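Local coordinates for protein glucose dehydrogenase (Serratia sp. FS14, PDB 7CDY) that belongs to the glucose/sorbosone dehydrogenase family of beta-propeller proteins and carries a bound calcium ion, at residues K110-Q115 against G135-A140; G235-Y238 against I243-A246; K293-L298 against G328-L333. All coordinates share one frame; numbering follows the deposited sequence.

Interaction 1. Residues K110-Q115 against G135-A140; sequences KVIFRQ and GYLFIA
F113 and I139 make the principal meeting here, where two neighbouring blades of the beta-propeller pack sheet on sheet. Strand 109-114 belongs to the antiparallel sheet built on 62-67, 76-84 and 90-99, while strand 137-140 belongs to the following sheet, which runs from 129-131 to 185-187. The CA atoms of F113 and I139 are 9.5 Å apart, a spacing for side chains stacked between sheets, and no hydrogen bond joins the two segments. With its ring anti to the backbone N (chi1 168°), F113 reaches across to the second blade. I139 answers with the end of its longer branch: CG1 lies anti to the carbonyl carbon and chi2 is extended, which carries CD1 forward to the phenyl ring. The methyl comes in obliquely near one side of the ring, and the two side chains slide past each other in opposite directions. Beside them I112 reaches toward L137, a looser pairing.

Two consecutive residues of one strand can both face the next blade because I112 and F113 form a classic beta bulge, both opposite V94. I112 takes up the kink, with psi near -12°, and the strand resumes an extended path at F113. L163, from the second blade's strand 160-163, touches both F113 and I139, and V94 also packs on I139, so this apolar layer is continuous with both blades. At the strand's end the buried amide of Q115 is well satisfied, OE1 receiving T92 N and N144 ND2 while NE2 gives to G142 O and L156 O. In the layer itself, I139 CD1 stands 3.9 Å from F113 CD2 and 4.2 Å from F113 CG, whereas I112 CD1 stays 4.4 Å from L137 CD2.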
ATOM      1  N   LYS A 110      10.930  -8.782 -14.465  1.00 10.00           N
ATOM      2  CA  LYS A 110       9.928  -9.727 -14.942  1.00 12.87           C
ATOM      3  C   LYS A 110       8.737  -9.749 -13.995  1.00 10.79           C
ATOM      4  O   LYS A 110       8.908  -9.690 -12.778  1.00 11.41           O
ATOM      5  CB  LYS A 110      10.494 -11.149 -15.061  1.00 15.09           C
ATOM      6  CG  LYS A 110      10.916 -11.764 -13.738  1.00 23.66           C
ATOM      7  CD  LYS A 110      11.296 -13.232 -13.882  1.00 30.73           C
ATOM      8  CE  LYS A 110      11.134 -13.986 -12.562  1.00 21.01           C
ATOM      9  NZ  LYS A 110      11.499 -15.418 -12.727  1.00 36.00           N
ATOM     10  N   VAL A 111       7.538  -9.852 -14.571  1.00 11.23           N
ATOM     11  CA  VAL A 111       6.317  -9.971 -13.784  1.00 10.64           C
ATOM     12  C   VAL A 111       6.214 -11.373 -13.196  1.00 11.21           C
ATOM     13  O   VAL A 111       6.476 -12.379 -13.874  1.00 12.91           O
ATOM     14  CB  VAL A 111       5.110  -9.650 -14.679  1.00 10.42           C
ATOM     15  CG1 VAL A 111       3.788 -10.045 -14.010  1.00 12.46           C
ATOM     16  CG2 VAL A 111       5.109  -8.172 -15.045  1.00 13.39           C
ATOM     17  N   ILE A 112       5.821 -11.449 -11.930  1.00 10.09           N
ATOM     18  CA  ILE A 112       5.625 -12.716 -11.233  1.00 11.55           C
ATOM     19  C   ILE A 112       4.180 -12.948 -10.826  1.00 11.33           C
ATOM     20  O   ILE A 112       3.844 -14.063 -10.395  1.00 12.72           O
ATOM     21  CB  ILE A 112       6.551 -12.852 -10.005  1.00 11.53           C
ATOM     22  CG1 ILE A 112       6.170 -11.831  -8.922  1.00 13.83           C
ATOM     23  CG2 ILE A 112       8.020 -12.721 -10.422  1.00 13.02           C
ATOM     24  CD1 ILE A 112       6.865 -12.051  -7.582  1.00 14.34           C
ATOM     25  N   PHE A 113       3.323 -11.932 -10.902  1.00  9.90           N
ATOM     26  CA  PHE A 113       1.931 -12.054 -10.494  1.00  8.72           C
ATOM     27  C   PHE A 113       1.120 -10.993 -11.218  1.00 10.41           C
ATOM     28  O   PHE A 113       1.546  -9.833 -11.306  1.00 10.56           O
ATOM     29  CB  PHE A 113       1.773 -11.878  -8.978  1.00 11.72           C
ATOM     30  CG  PHE A 113       0.338 -11.706  -8.551  1.00 10.36           C
ATOM     31  CD1 PHE A 113      -0.489 -12.813  -8.406  1.00 11.98           C
ATOM     32  CD2 PHE A 113      -0.199 -10.437  -8.354  1.00 11.47           C
ATOM     33  CE1 PHE A 113      -1.825 -12.667  -8.059  1.00 11.20           C
ATOM     34  CE2 PHE A 113      -1.532 -10.285  -8.002  1.00 12.18           C
ATOM     35  CZ  PHE A 113      -2.337 -11.402  -7.844  1.00 11.93           C
ATOM     36  N   ARG A 114      -0.068 -11.379 -11.678  1.00  9.94           N
ATOM     37  CA  ARG A 114      -0.989 -10.458 -12.326  1.00 12.09           C
ATOM     38  C   ARG A 114      -2.370 -10.634 -11.733  1.00 10.44           C
ATOM     39  O   ARG A 114      -2.865 -11.759 -11.620  1.00 12.44           O
ATOM     40  CB  ARG A 114      -1.116 -10.764 -13.815  1.00 13.88           C
ATOM     41  CG  ARG A 114       0.090 -10.452 -14.608  1.00 18.35           C
ATOM     42  CD  ARG A 114      -0.232 -10.525 -16.083  1.00 14.86           C
ATOM     43  NE  ARG A 114       0.813  -9.841 -16.813  1.00 17.10           N
ATOM     44  CZ  ARG A 114       1.966 -10.399 -17.154  1.00 17.11           C
ATOM     45  NH1 ARG A 114       2.210 -11.673 -16.848  1.00 19.54           N
ATOM     46  NH2 ARG A 114       2.875  -9.692 -17.797  1.00 19.36           N
ATOM     47  N   GLN A 115      -2.994  -9.524 -11.374  1.00 10.68           N
ATOM     48  CA  GLN A 115      -4.412  -9.540 -11.079  1.00  9.68           C
ATOM     49  C   GLN A 115      -5.178  -9.962 -12.327  1.00 10.50           C
ATOM     50  O   GLN A 115      -4.968  -9.416 -13.418  1.00 12.54           O
ATOM     51  CB  GLN A 115      -4.812  -8.125 -10.682  1.00  9.71           C
ATOM     52  CG  GLN A 115      -6.266  -7.968 -10.313  1.00 12.05           C
ATOM     53  CD  GLN A 115      -6.582  -6.583  -9.779  1.00 10.25           C
ATOM     54  OE1 GLN A 115      -6.201  -5.562 -10.367  1.00 10.76           O
ATOM     55  NE2 GLN A 115      -7.272  -6.543  -8.653  1.00 11.07           N
ATOM     56  N   GLY A 135       9.507 -13.960   5.028  1.00 16.22           N
ATOM     57  CA  GLY A 135       9.827 -13.627   3.663  1.00 17.35           C
ATOM     58  C   GLY A 135       8.740 -13.911   2.653  1.00 11.76           C
ATOM     59  O   GLY A 135       9.020 -13.887   1.451  1.00 14.90           O
ATOM     60  N   TYR A 136       7.509 -14.177   3.092  1.00 12.60           N
ATOM     61  CA  TYR A 136       6.401 -14.268   2.149  1.00 11.23           C
ATOM     62  C   TYR A 136       5.945 -12.869   1.750  1.00  9.71           C
ATOM     63  O   TYR A 136       5.999 -11.920   2.543  1.00 11.60           O
ATOM     64  CB  TYR A 136       5.228 -15.046   2.742  1.00 11.53           C
ATOM     65  CG  TYR A 136       5.554 -16.513   2.953  1.00 13.59           C
ATOM     66  CD1 TYR A 136       5.426 -17.430   1.918  1.00 12.03           C
ATOM     67  CD2 TYR A 136       6.019 -16.962   4.184  1.00 17.49           C
ATOM     68  CE1 TYR A 136       5.737 -18.773   2.109  1.00 12.07           C
ATOM     69  CE2 TYR A 136       6.335 -18.300   4.389  1.00 16.16           C
ATOM     70  CZ  TYR A 136       6.181 -19.192   3.348  1.00 13.94           C
ATOM     71  OH  TYR A 136       6.500 -20.525   3.534  1.00 17.53           O
ATOM     72  N   LEU A 137       5.505 -12.750   0.505  1.00  9.41           N
ATOM     73  CA  LEU A 137       5.118 -11.468  -0.071  1.00 10.15           C
ATOM     74  C   LEU A 137       3.606 -11.312  -0.013  1.00 10.15           C
ATOM     75  O   LEU A 137       2.874 -12.126  -0.586  1.00 10.45           O
ATOM     76  CB  LEU A 137       5.596 -11.400  -1.519  1.00 11.33           C
ATOM     77  CG  LEU A 137       5.227 -10.117  -2.268  1.00 11.69           C
ATOM     78  CD1 LEU A 137       5.777  -8.866  -1.571  1.00 11.91           C
ATOM     79  CD2 LEU A 137       5.717 -10.204  -3.713  1.00 15.30           C
ATOM     80  N   PHE A 138       3.141 -10.265   0.669  1.00  9.13           N
ATOM     81  CA  PHE A 138       1.734  -9.882   0.673  1.00  9.39           C
ATOM     82  C   PHE A 138       1.470  -8.764  -0.332  1.00  8.60           C
ATOM     83  O   PHE A 138       2.243  -7.804  -0.434  1.00  9.32           O
ATOM     84  CB  PHE A 138       1.292  -9.450   2.069  1.00  9.58           C
ATOM     85  CG  PHE A 138       1.062 -10.596   3.011  1.00 11.02           C
ATOM     86  CD1 PHE A 138       2.128 -11.275   3.573  1.00 12.90           C
ATOM     87  CD2 PHE A 138      -0.229 -10.988   3.339  1.00 11.85           C
ATOM     88  CE1 PHE A 138       1.907 -12.342   4.437  1.00 17.00           C
ATOM     89  CE2 PHE A 138      -0.451 -12.038   4.211  1.00 15.58           C
ATOM     90  CZ  PHE A 138       0.615 -12.712   4.750  1.00 15.00           C
ATOM     91  N   ILE A 139       0.383  -8.907  -1.085  1.00  9.11           N
ATOM     92  CA  ILE A 139       0.017  -7.978  -2.148  1.00  9.74           C
ATOM     93  C   ILE A 139      -1.436  -7.573  -1.929  1.00  8.42           C
ATOM     94  O   ILE A 139      -2.327  -8.429  -1.924  1.00 10.75           O
ATOM     95  CB  ILE A 139       0.166  -8.636  -3.530  1.00  9.29           C
ATOM     96  CG1 ILE A 139       1.580  -9.196  -3.733  1.00 10.56           C
ATOM     97  CG2 ILE A 139      -0.212  -7.663  -4.619  1.00 11.24           C
ATOM     98  CD1 ILE A 139       1.676 -10.160  -4.902  1.00 11.33           C
ATOM     99  N   ALA A 140      -1.687  -6.271  -1.789  1.00  9.24           N
ATOM    100  CA  ALA A 140      -3.033  -5.754  -1.545  1.00 10.29           C
ATOM    101  C   ALA A 140      -3.632  -5.283  -2.865  1.00  9.65           C
ATOM    102  O   ALA A 140      -3.052  -4.427  -3.542  1.00 13.17           O
ATOM    103  CB  ALA A 140      -2.981  -4.613  -0.528  1.00 12.27           C
TER

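Interaction 2. Residues G235-Y238 against I243-A246; sequences GINY and IPEA
I243 lays the end of its side chain against the backbone and amide root of N237, crossing that side chain at about a right angle. I243 CD1 is 3.7 Å from N237 CA and equally close to N237 CG, while I243 CG1 rests 3.9 Å from I236 C. Both torsions of I243 sit near -65°, bending the branch so that CD1 comes close to the other segment even though the side chain does not start out pointing there. Next to it P244 offers its CD to N237 ND2 at 4.0 Å, a peripheral touch.

The amide of N237 is steadied from its own side: Y238 N donates to N237 OD1 at 2.9 Å. That bond is bent (141° at the hydrogen), the donor coming nearly square to the C=O and tilted from the carbonyl plane. No direct hydrogen bond crosses between the segments, but one water bridges them, donating a hydrogen bond to G235 O (2.9 Å) and accepting one from I243 N (2.8 Å). Farther along, E245 forms a salt bridge with R147, which fastens this part of the loop to another.

A246 N returns to I243 O at 3.1 Å, closing a type I beta turn. Turn and partner both belong to the long surface connection between strands 216-219 and 259-261 of one propeller blade, with G235 about 10 Å from the calcium ion bound by E217 and Y227.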
ATOM      1  N   GLY A 235     -19.531   3.272   4.813  1.00 10.55           N
ATOM      2  CA  GLY A 235     -19.736   4.389   3.923  1.00 10.93           C
ATOM      3  C   GLY A 235     -21.036   4.268   3.139  1.00 11.34           C
ATOM      4  O   GLY A 235     -21.795   3.306   3.258  1.00 12.61           O
ATOM      5  N   ILE A 236     -21.279   5.295   2.326  1.00 10.22           N
ATOM      6  CA  ILE A 236     -22.397   5.341   1.391  1.00 11.45           C
ATOM      7  C   ILE A 236     -21.834   5.637   0.005  1.00 11.38           C
ATOM      8  O   ILE A 236     -20.637   5.847  -0.155  1.00 10.85           O
ATOM      9  CB  ILE A 236     -23.483   6.362   1.805  1.00 13.18           C
ATOM     10  CG1 ILE A 236     -22.915   7.789   1.838  1.00 13.26           C
ATOM     11  CG2 ILE A 236     -24.066   5.969   3.147  1.00 15.14           C
ATOM     12  CD1 ILE A 236     -23.915   8.872   2.254  1.00 15.10           C
ATOM     13  N   ASN A 237     -22.695   5.619  -1.011  1.00 12.11           N
ATOM     14  CA  ASN A 237     -22.210   5.957  -2.338  1.00 13.26           C
ATOM     15  C   ASN A 237     -22.015   7.470  -2.466  1.00 12.52           C
ATOM     16  O   ASN A 237     -22.552   8.266  -1.682  1.00 14.15           O
ATOM     17  CB  ASN A 237     -23.152   5.424  -3.425  1.00 14.14           C
ATOM     18  CG  ASN A 237     -22.405   4.966  -4.659  1.00 14.63           C
ATOM     19  OD1 ASN A 237     -21.220   5.259  -4.815  1.00 15.51           O
ATOM     20  ND2 ASN A 237     -23.091   4.245  -5.543  1.00 16.84           N
ATOM     21  N   TYR A 238     -21.207   7.861  -3.462  1.00 16.10           N
ATOM     22  CA  TYR A 238     -20.833   9.267  -3.615  1.00 15.92           C
ATOM     23  C   TYR A 238     -22.045  10.160  -3.863  1.00 19.74           C
ATOM     24  O   TYR A 238     -22.034  11.339  -3.490  1.00 20.72           O
ATOM     25  CB  TYR A 238     -19.768   9.410  -4.711  1.00 18.01           C
ATOM     26  CG  TYR A 238     -18.477   8.712  -4.345  1.00 16.54           C
ATOM     27  CD1 TYR A 238     -17.599   9.275  -3.430  1.00 19.18           C
ATOM     28  CD2 TYR A 238     -18.152   7.478  -4.891  1.00 19.36           C
ATOM     29  CE1 TYR A 238     -16.425   8.629  -3.074  1.00 20.69           C
ATOM     30  CE2 TYR A 238     -16.978   6.821  -4.538  1.00 20.01           C
ATOM     31  CZ  TYR A 238     -16.123   7.408  -3.639  1.00 19.50           C
ATOM     32  OH  TYR A 238     -14.957   6.764  -3.287  1.00 24.45           O
ATOM     33  N   ILE A 243     -24.662   2.353  -0.829  1.00 13.11           N
ATOM     34  CA  ILE A 243     -24.030   1.413  -1.760  1.00 12.98           C
ATOM     35  C   ILE A 243     -25.050   0.332  -2.109  1.00 11.88           C
ATOM     36  O   ILE A 243     -25.660  -0.256  -1.196  1.00 13.15           O
ATOM     37  CB  ILE A 243     -22.774   0.805  -1.106  1.00 10.93           C
ATOM     38  CG1 ILE A 243     -21.669   1.865  -0.929  1.00 11.75           C
ATOM     39  CG2 ILE A 243     -22.274  -0.416  -1.882  1.00 13.52           C
ATOM     40  CD1 ILE A 243     -21.097   2.442  -2.224  1.00 11.83           C
ATOM     41  N   PRO A 244     -25.299   0.055  -3.396  1.00 14.24           N
ATOM     42  CA  PRO A 244     -26.438  -0.806  -3.763  1.00 16.31           C
ATOM     43  C   PRO A 244     -26.394  -2.201  -3.173  1.00 16.29           C
ATOM     44  O   PRO A 244     -27.456  -2.765  -2.876  1.00 17.90           O
ATOM     45  CB  PRO A 244     -26.369  -0.841  -5.298  1.00 20.04           C
ATOM     46  CG  PRO A 244     -25.654   0.400  -5.675  1.00 20.16           C
ATOM     47  CD  PRO A 244     -24.663   0.664  -4.575  1.00 14.61           C
ATOM     48  N   GLU A 245     -25.209  -2.785  -3.020  1.00 12.73           N
ATOM     49  CA  GLU A 245     -25.058  -4.148  -2.527  1.00 12.06           C
ATOM     50  C   GLU A 245     -25.047  -4.239  -1.006  1.00 12.33           C
ATOM     51  O   GLU A 245     -25.087  -5.347  -0.465  1.00 14.49           O
ATOM     52  CB  GLU A 245     -23.754  -4.759  -3.063  1.00 14.15           C
ATOM     53  CG  GLU A 245     -23.622  -4.745  -4.583  1.00 15.14           C
ATOM     54  CD  GLU A 245     -23.009  -3.453  -5.120  1.00 16.75           C
ATOM     55  OE1 GLU A 245     -22.875  -3.334  -6.353  1.00 17.26           O
ATOM     56  OE2 GLU A 245     -22.680  -2.546  -4.316  1.00 15.19           O
ATOM     57  N   ALA A 246     -24.993  -3.109  -0.308  1.00 10.84           N
ATOM     58  CA  ALA A 246     -24.742  -3.141   1.127  1.00 11.04           C
ATOM     59  C   ALA A 246     -25.972  -3.622   1.887  1.00 13.03           C
ATOM     60  O   ALA A 246     -27.098  -3.179   1.637  1.00 15.92           O
ATOM     61  CB  ALA A 246     -24.308  -1.766   1.629  1.00 14.62           C
TER
HETATM   62  O   HOH W   1     -24.041   2.164   1.888  1.00 15.09           O

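Interaction 3. Residues K293-L298 against G328-L333; sequences KALIRL and GYLYLL
L295 points its isobutyl group at two leucines of the adjoining sheet, L330 and L332, and one methyl goes to each. CD2 of L295 meets CD1 of L330 at 4.1 Å; CD1 of L295 lies 4.3 Å from CD2 of L332. The fork faces the second strand because CG of L295 is anti to the backbone N (chi1 179°), whereas L330 and L332 carry CG beside theirs. L295 and L330 approach at a slant, and since L330 and L332 are two apart on strand 330-334, both extend from the same side of it.

Around this trio, F286 from strand 284-289 touches both L295 and L330, W281 reaches L330, and L312 adds to L332. The strands themselves are set by their own sheets: L295 pairs through its backbone with L311, L330 with V344. Where strand 294-301 begins, K293 and A294 form a G1 beta bulge opposite A289 just before L295, K293 having positive phi.

With CA atoms of L295 and L332 9.2 Å apart and leucine methyls making the closest approaches, two propeller blades meet here through dispersion and burial of apolar surface, with no directional bond between the segments.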
ATOM      1  N   LYS A 293      -5.462  15.839   4.142  1.00 11.73           N
ATOM      2  CA  LYS A 293      -4.166  16.522   4.042  1.00 10.70           C
ATOM      3  C   LYS A 293      -3.448  16.564   5.392  1.00 11.87           C
ATOM      4  O   LYS A 293      -3.124  17.625   5.932  1.00 12.72           O
ATOM      5  CB  LYS A 293      -4.314  17.925   3.435  1.00 11.23           C
ATOM      6  CG  LYS A 293      -4.932  17.925   2.058  1.00 13.09           C
ATOM      7  CD  LYS A 293      -5.126  19.337   1.519  1.00 13.18           C
ATOM      8  CE  LYS A 293      -5.774  19.307   0.145  1.00 24.34           C
ATOM      9  NZ  LYS A 293      -5.909  20.676  -0.425  1.00 29.52           N
ATOM     10  N   ALA A 294      -3.210  15.381   5.948  1.00 11.14           N
ATOM     11  CA  ALA A 294      -2.679  15.292   7.301  1.00 12.60           C
ATOM     12  C   ALA A 294      -2.017  13.939   7.516  1.00 10.83           C
ATOM     13  O   ALA A 294      -2.061  13.051   6.660  1.00 11.17           O
ATOM     14  CB  ALA A 294      -3.775  15.535   8.347  1.00 12.87           C
ATOM     15  N   LEU A 295      -1.396  13.805   8.680  1.00 10.44           N
ATOM     16  CA  LEU A 295      -0.808  12.556   9.134  1.00  9.47           C
ATOM     17  C   LEU A 295      -1.541  12.112  10.390  1.00 12.56           C
ATOM     18  O   LEU A 295      -1.698  12.900  11.329  1.00 12.40           O
ATOM     19  CB  LEU A 295       0.673  12.770   9.433  1.00 11.28           C
ATOM     20  CG  LEU A 295       1.460  11.561   9.940  1.00 10.77           C
ATOM     21  CD1 LEU A 295       1.545  10.472   8.866  1.00 11.82           C
ATOM     22  CD2 LEU A 295       2.855  12.005  10.363  1.00 14.81           C
ATOM     23  N   ILE A 296      -2.011  10.873  10.394  1.00 10.95           N
ATOM     24  CA  ILE A 296      -2.756  10.303  11.507  1.00  9.80           C
ATOM     25  C   ILE A 296      -1.803   9.471  12.347  1.00 11.35           C
ATOM     26  O   ILE A 296      -1.022   8.678  11.805  1.00 11.01           O
ATOM     27  CB  ILE A 296      -3.911   9.434  10.982  1.00 10.26           C
ATOM     28  CG1 ILE A 296      -4.905  10.292  10.204  1.00 12.06           C
ATOM     29  CG2 ILE A 296      -4.581   8.688  12.118  1.00 12.67           C
ATOM     30  CD1 ILE A 296      -5.867   9.478   9.349  1.00 13.84           C
ATOM     31  N   ARG A 297      -1.858   9.635  13.669  1.00 10.57           N
ATOM     32  CA  ARG A 297      -1.099   8.787  14.580  1.00 11.46           C
ATOM     33  C   ARG A 297      -2.063   8.045  15.494  1.00 10.28           C
ATOM     34  O   ARG A 297      -2.805   8.671  16.261  1.00 13.19           O
ATOM     35  CB  ARG A 297      -0.120   9.605  15.423  1.00 14.35           C
ATOM     36  CG  ARG A 297       0.721   8.727  16.340  1.00 14.78           C
ATOM     37  CD  ARG A 297       1.764   9.521  17.088  1.00 25.61           C
ATOM     38  NE  ARG A 297       1.187  10.269  18.192  1.00 21.93           N
ATOM     39  CZ  ARG A 297       1.203   9.861  19.456  1.00 31.29           C
ATOM     40  NH1 ARG A 297       1.759   8.701  19.776  1.00 32.16           N
ATOM     41  NH2 ARG A 297       0.656  10.611  20.403  1.00 30.77           N
ATOM     42  N   LEU A 298      -2.054   6.715  15.420  1.00 11.17           N
ATOM     43  CA  LEU A 298      -2.869   5.875  16.289  1.00 10.85           C
ATOM     44  C   LEU A 298      -1.981   5.279  17.373  1.00 12.54           C
ATOM     45  O   LEU A 298      -0.984   4.616  17.064  1.00 12.54           O
ATOM     46  CB  LEU A 298      -3.532   4.752  15.494  1.00 11.28           C
ATOM     47  CG  LEU A 298      -4.412   5.183  14.323  1.00 10.23           C
ATOM     48  CD1 LEU A 298      -5.038   3.976  13.653  1.00 12.26           C
ATOM     49  CD2 LEU A 298      -5.488   6.134  14.827  1.00 12.56           C
ATOM     50  N   GLY A 328      15.254   6.714  12.729  1.00 18.55           N
ATOM     51  CA  GLY A 328      14.294   7.114  13.731  1.00 18.35           C
ATOM     52  C   GLY A 328      13.338   8.218  13.330  1.00 16.57           C
ATOM     53  O   GLY A 328      12.540   8.642  14.169  1.00 16.54           O
ATOM     54  N   TYR A 329      13.396   8.707  12.093  1.00 15.70           N
ATOM     55  CA  TYR A 329      12.443   9.689  11.595  1.00 16.94           C
ATOM     56  C   TYR A 329      11.400   9.010  10.714  1.00 13.60           C
ATOM     57  O   TYR A 329      11.606   7.905  10.210  1.00 15.38           O
ATOM     58  CB  TYR A 329      13.154  10.769  10.774  1.00 17.40           C
ATOM     59  CG  TYR A 329      13.981  11.740  11.583  1.00 16.51           C
ATOM     60  CD1 TYR A 329      15.314  11.470  11.872  1.00 20.08           C
ATOM     61  CD2 TYR A 329      13.432  12.924  12.052  1.00 19.34           C
ATOM     62  CE1 TYR A 329      16.078  12.361  12.604  1.00 22.54           C
ATOM     63  CE2 TYR A 329      14.187  13.820  12.789  1.00 21.73           C
ATOM     64  CZ  TYR A 329      15.506  13.528  13.061  1.00 20.60           C
ATOM     65  OH  TYR A 329      16.257  14.422  13.795  1.00 27.62           O
ATOM     66  N   LEU A 330      10.269   9.687  10.539  1.00 13.78           N
ATOM     67  CA  LEU A 330       9.291   9.270   9.543  1.00 12.48           C
ATOM     68  C   LEU A 330       9.597   9.960   8.226  1.00 14.47           C
ATOM     69  O   LEU A 330      10.056  11.103   8.201  1.00 13.87           O
ATOM     70  CB  LEU A 330       7.874   9.641   9.978  1.00 14.71           C
ATOM     71  CG  LEU A 330       7.312   8.937  11.206  1.00 15.13           C
ATOM     72  CD1 LEU A 330       5.952   9.515  11.539  1.00 14.96           C
ATOM     73  CD2 LEU A 330       7.204   7.442  10.958  1.00 15.96           C
ATOM     74  N   TYR A 331       9.333   9.258   7.128  1.00 11.57           N
ATOM     75  CA  TYR A 331       9.533   9.782   5.786  1.00 12.08           C
ATOM     76  C   TYR A 331       8.211   9.714   5.031  1.00 10.62           C
ATOM     77  O   TYR A 331       7.565   8.660   4.995  1.00 12.35           O
ATOM     78  CB  TYR A 331      10.637   9.002   5.058  1.00 12.02           C
ATOM     79  CG  TYR A 331      12.021   9.331   5.580  1.00 12.55           C
ATOM     80  CD1 TYR A 331      12.469   8.819   6.793  1.00 13.73           C
ATOM     81  CD2 TYR A 331      12.860  10.178   4.876  1.00 15.93           C
ATOM     82  CE1 TYR A 331      13.734   9.139   7.282  1.00 16.37           C
ATOM     83  CE2 TYR A 331      14.121  10.496   5.350  1.00 19.11           C
ATOM     84  CZ  TYR A 331      14.548   9.976   6.550  1.00 17.27           C
ATOM     85  OH  TYR A 331      15.809  10.303   7.013  1.00 22.03           O
ATOM     86  N   LEU A 332       7.802  10.841   4.450  1.00 10.13           N
ATOM     87  CA  LEU A 332       6.518  10.962   3.776  1.00  9.60           C
ATOM     88  C   LEU A 332       6.715  11.406   2.338  1.00  8.51           C
ATOM     89  O   LEU A 332       7.700  12.081   2.008  1.00 10.75           O
ATOM     90  CB  LEU A 332       5.630  12.025   4.450  1.00 10.52           C
ATOM     91  CG  LEU A 332       5.438  12.001   5.965  1.00 13.87           C
ATOM     92  CD1 LEU A 332       4.390  13.031   6.384  1.00 13.79           C
ATOM     93  CD2 LEU A 332       5.077  10.631   6.481  1.00 18.80           C
ATOM     94  N   LEU A 333       5.749  11.045   1.483  1.00  9.23           N
ATOM     95  CA  LEU A 333       5.616  11.620   0.151  1.00  9.59           C
ATOM     96  C   LEU A 333       4.283  12.336   0.049  1.00  9.04           C
ATOM     97  O   LEU A 333       3.281  11.873   0.605  1.00  9.33           O
ATOM     98  CB  LEU A 333       5.643  10.547  -0.941  1.00  9.23           C
ATOM     99  CG  LEU A 333       6.922   9.713  -1.029  1.00  9.22           C
ATOM    100  CD1 LEU A 333       6.755   8.525  -1.989  1.00 10.89           C
ATOM    101  CD2 LEU A 333       8.109  10.572  -1.432  1.00 11.97           C
TER

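Overall arrangement
Along the chain the three contacts follow in series, with no nesting or crossing. Interaction 1 closes first, spanning 19 intervening residues and laying the blade that holds 109-114 against the next. Interaction 2 is the shortest closure, four residues between its ends, and shapes a surface loop of the following blade. Interaction 3 comes last; strands 304-311 and 319-324 lie between its segments, and it packs the blade of 294-301 on the sheet where strand 339-345 pairs with the N-terminal strand 3-19, the kind of closure familiar in propellers. Interactions 1 and 3 thus join blades on opposite sides of the chain's centre, their centres 26 Å apart.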